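Local coordinates for protein copper-sensitive operon repressor (CsoR) (Geobacillus thermodenitrificans, PDB 4M1P) that represses transcription as a Cu(I)-sensing DNA-binding regulator, its response to copper working through an allosteric switch, at the interface of chains A and B. Numbering follows the deposited sequence. Chains: chain A/B, Copper-sensitive operon repressor (CsoR).

The interface of chains A and B. Residues chain A 60, 63-64, 66-67, 70, 102; chain B 53, 56-57, 59-60.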
ATOM      1  N   GLN A  60       9.956  -4.043   5.787  1.00 47.27           N
ATOM      2  CA  GLN A  60       9.180  -3.172   4.897  1.00 49.58           C
ATOM      3  C   GLN A  60       8.786  -1.862   5.584  1.00 48.09           C
ATOM      4  O   GLN A  60       8.853  -0.788   4.988  1.00 49.96           O
ATOM      5  CB  GLN A  60       7.926  -3.886   4.403  1.00 45.57           C
ATOM      6  CG  GLN A  60       8.184  -4.993   3.406  1.00 51.32           C
ATOM      7  CD  GLN A  60       6.901  -5.668   2.975  1.00 67.72           C
ATOM      8  OE1 GLN A  60       5.926  -5.707   3.727  1.00 74.86           O
ATOM      9  NE2 GLN A  60       6.887  -6.194   1.757  1.00 73.60           N
ATOM     10  N   LEU A  63      11.770   0.359   5.874  1.00 52.50           N
ATOM     11  CA  LEU A  63      12.122   0.881   4.559  1.00 54.41           C
ATOM     12  C   LEU A  63      11.233   2.044   4.134  1.00 53.05           C
ATOM     13  O   LEU A  63      11.720   3.017   3.554  1.00 52.85           O
ATOM     14  CB  LEU A  63      12.062  -0.220   3.507  1.00 56.30           C
ATOM     15  CG  LEU A  63      13.364  -0.972   3.285  1.00 59.41           C
ATOM     16  CD1 LEU A  63      13.134  -2.103   2.319  1.00 64.55           C
ATOM     17  CD2 LEU A  63      14.429  -0.028   2.759  1.00 55.86           C
ATOM     18  N   ARG A  64       9.934   1.931   4.403  1.00 49.52           N
ATOM     19  CA  ARG A  64       9.011   3.033   4.154  1.00 51.76           C
ATOM     20  C   ARG A  64       9.456   4.265   4.934  1.00 58.34           C
ATOM     21  O   ARG A  64       9.411   5.389   4.426  1.00 60.15           O
ATOM     22  CB  ARG A  64       7.588   2.657   4.558  1.00 48.65           C
ATOM     23  CG  ARG A  64       6.781   1.995   3.463  1.00 58.93           C
ATOM     24  CD  ARG A  64       5.312   1.852   3.862  1.00 70.02           C
ATOM     25  NE  ARG A  64       5.113   0.908   4.961  1.00 75.78           N
ATOM     26  CZ  ARG A  64       4.961  -0.406   4.801  1.00 80.25           C
ATOM     27  NH1 ARG A  64       4.999  -0.938   3.582  1.00 82.24           N
ATOM     28  NH2 ARG A  64       4.781  -1.191   5.856  1.00 79.61           N
ATOM     29  N   VAL A  66      12.596   5.108   6.163  1.00 44.47           N
ATOM     30  CA  VAL A  66      13.781   5.748   5.611  1.00 49.19           C
ATOM     31  C   VAL A  66      13.496   6.343   4.224  1.00 49.41           C
ATOM     32  O   VAL A  66      14.011   7.403   3.882  1.00 53.64           O
ATOM     33  CB  VAL A  66      15.013   4.803   5.611  1.00 55.06           C
ATOM     34  CG1 VAL A  66      14.852   3.694   4.589  1.00 59.82           C
ATOM     35  CG2 VAL A  66      16.278   5.583   5.343  1.00 54.71           C
ATOM     36  N   GLY A  67      12.646   5.683   3.445  1.00 47.84           N
ATOM     37  CA  GLY A  67      12.281   6.177   2.127  1.00 46.50           C
ATOM     38  C   GLY A  67      11.524   7.495   2.174  1.00 47.82           C
ATOM     39  O   GLY A  67      11.827   8.432   1.424  1.00 48.39           O
ATOM     40  N   LEU A  70      13.864  10.321   3.104  1.00 53.05           N
ATOM     41  CA  LEU A  70      14.674  10.782   1.986  1.00 50.33           C
ATOM     42  C   LEU A  70      13.818  11.586   1.025  1.00 48.28           C
ATOM     43  O   LEU A  70      14.285  12.547   0.418  1.00 48.65           O
ATOM     44  CB  LEU A  70      15.311   9.602   1.255  1.00 53.64           C
ATOM     45  CG  LEU A  70      16.224   8.699   2.083  1.00 60.47           C
ATOM     46  CD1 LEU A  70      17.092   7.850   1.182  1.00 60.90           C
ATOM     47  CD2 LEU A  70      17.086   9.515   3.031  1.00 66.21           C
ATOM     48  N   PHE A 102       6.858   4.468  -6.776  1.00 69.63           N
ATOM     49  CA  PHE A 102       6.492   3.887  -5.489  1.00 70.09           C
ATOM     50  C   PHE A 102       5.042   3.410  -5.497  1.00 77.15           C
ATOM     51  O   PHE A 102       4.610   2.704  -4.585  1.00 76.60           O
ATOM     52  CB  PHE A 102       6.698   4.897  -4.359  1.00 68.58           C
ATOM     53  CG  PHE A 102       8.100   4.926  -3.807  1.00 77.14           C
ATOM     54  CD1 PHE A 102       8.634   3.815  -3.164  1.00 76.97           C
ATOM     55  CD2 PHE A 102       8.875   6.076  -3.903  1.00 79.56           C
ATOM     56  CE1 PHE A 102       9.917   3.844  -2.645  1.00 72.65           C
ATOM     57  CE2 PHE A 102      10.159   6.110  -3.384  1.00 77.95           C
ATOM     58  CZ  PHE A 102      10.680   4.992  -2.757  1.00 74.48           C
TER
ATOM     59  N   LEU B  53      16.166   6.707  -4.146  1.00 53.62           N
ATOM     60  CA  LEU B  53      14.757   6.377  -3.947  1.00 49.76           C
ATOM     61  C   LEU B  53      14.293   5.298  -4.925  1.00 46.85           C
ATOM     62  O   LEU B  53      13.557   4.381  -4.548  1.00 39.94           O
ATOM     63  CB  LEU B  53      13.890   7.629  -4.058  1.00 48.05           C
ATOM     64  CG  LEU B  53      14.018   8.585  -2.873  1.00 43.57           C
ATOM     65  CD1 LEU B  53      13.502   9.966  -3.233  1.00 43.66           C
ATOM     66  CD2 LEU B  53      13.269   8.038  -1.676  1.00 40.97           C
ATOM     67  N   ILE B  56      15.468   2.136  -3.535  1.00 45.58           N
ATOM     68  CA  ILE B  56      14.642   1.775  -2.393  1.00 47.32           C
ATOM     69  C   ILE B  56      13.313   1.204  -2.870  1.00 50.79           C
ATOM     70  O   ILE B  56      12.814   0.226  -2.316  1.00 54.88           O
ATOM     71  CB  ILE B  56      14.417   2.960  -1.445  1.00 47.35           C
ATOM     72  CG1 ILE B  56      15.720   3.290  -0.708  1.00 45.71           C
ATOM     73  CG2 ILE B  56      13.308   2.649  -0.448  1.00 35.92           C
ATOM     74  CD1 ILE B  56      15.571   4.314   0.375  1.00 45.07           C
ATOM     75  N   SER B  57      12.753   1.803  -3.913  1.00 49.74           N
ATOM     76  CA  SER B  57      11.515   1.298  -4.483  1.00 51.77           C
ATOM     77  C   SER B  57      11.710  -0.127  -4.984  1.00 52.78           C
ATOM     78  O   SER B  57      10.847  -0.989  -4.795  1.00 53.14           O
ATOM     79  CB  SER B  57      11.038   2.194  -5.619  1.00 53.74           C
ATOM     80  OG  SER B  57       9.861   1.657  -6.185  1.00 56.81           O
ATOM     81  N   ILE B  59      13.916  -2.320  -3.803  1.00 48.84           N
ATOM     82  CA  ILE B  59      14.000  -3.169  -2.616  1.00 47.38           C
ATOM     83  C   ILE B  59      12.631  -3.529  -2.036  1.00 47.53           C
ATOM     84  O   ILE B  59      12.329  -4.709  -1.873  1.00 53.60           O
ATOM     85  CB  ILE B  59      14.880  -2.543  -1.529  1.00 44.45           C
ATOM     86  CG1 ILE B  59      16.270  -2.268  -2.089  1.00 46.18           C
ATOM     87  CG2 ILE B  59      14.987  -3.478  -0.340  1.00 43.37           C
ATOM     88  CD1 ILE B  59      17.190  -1.547  -1.135  1.00 48.34           C
ATOM     89  N   GLN B  60      11.815  -2.523  -1.731  1.00 47.27           N
ATOM     90  CA  GLN B  60      10.451  -2.750  -1.240  1.00 49.58           C
ATOM     91  C   GLN B  60       9.670  -3.705  -2.145  1.00 48.09           C
ATOM     92  O   GLN B  60       8.949  -4.582  -1.671  1.00 49.96           O
ATOM     93  CB  GLN B  60       9.696  -1.429  -1.121  1.00 45.57           C
ATOM     94  CG  GLN B  60      10.160  -0.540   0.012  1.00 51.32           C
ATOM     95  CD  GLN B  60       9.382   0.756   0.059  1.00 67.72           C
ATOM     96  OE1 GLN B  60       8.895   1.237  -0.966  1.00 74.86           O
ATOM     97  NE2 GLN B  60       9.249   1.326   1.249  1.00 73.60           N
TER
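In this CsoR-family repressor, one face of the A:Phe102 ring rests on B:Ser57, whose CB sits 4.0 Å from the ring centroid in a CH-pi contact. On the same side, out beyond CZ, the carbonyl O of B:Leu53 stands off the ring plane, 3.4 Å from CZ. At the rim, CE1 comes up to B:Gln60 OE1, the amide oxygen, at 3.3 Å, with ring and amide planes turned 74° apart. On A:Arg64, one face of the guanidinium is covered by the carbonyl O of A:Gln60, in its own chain, 3.9 Å above the plane.

Chains A and B form a two-fold, all-helical dimer within the four-chain assembly: helices 49-85 of the two chains pack together, and helix 88-103 of chain A brings A:Phe102 against chain B. B:Gln60, with CG anti to its carbonyl carbon (chi1 -71°) and the chain extended beyond, runs antiparallel past A:Leu63 and pushes its amide between the chain A helices. Its NE2 ends against the backbone of A:Arg64, 3.3 Å from N, and beside CG; the two nitrogens make no hydrogen bond, and no polar pair bonds across this patch.

On one flank of B:Gln60, the A:Leu63 side chain crosses that of B:Ile59 at about a right angle, its CD1 touching CG2 at 3.5 Å. B:Ile56 CD1 meets A:Leu70 CD1 at 3.9 Å, again crosswise. B:Leu53 CD2 lies beside A:Leu70 CB and against the backbone O of A:Gly67, whose missing side chain is likely to let the helices approach. An alanine in place of A:Phe102 would remove the ring that covers B:Ser57 and flanks the B:Gln60 amide, and would probably loosen the hold of helix 88-103 on chain B.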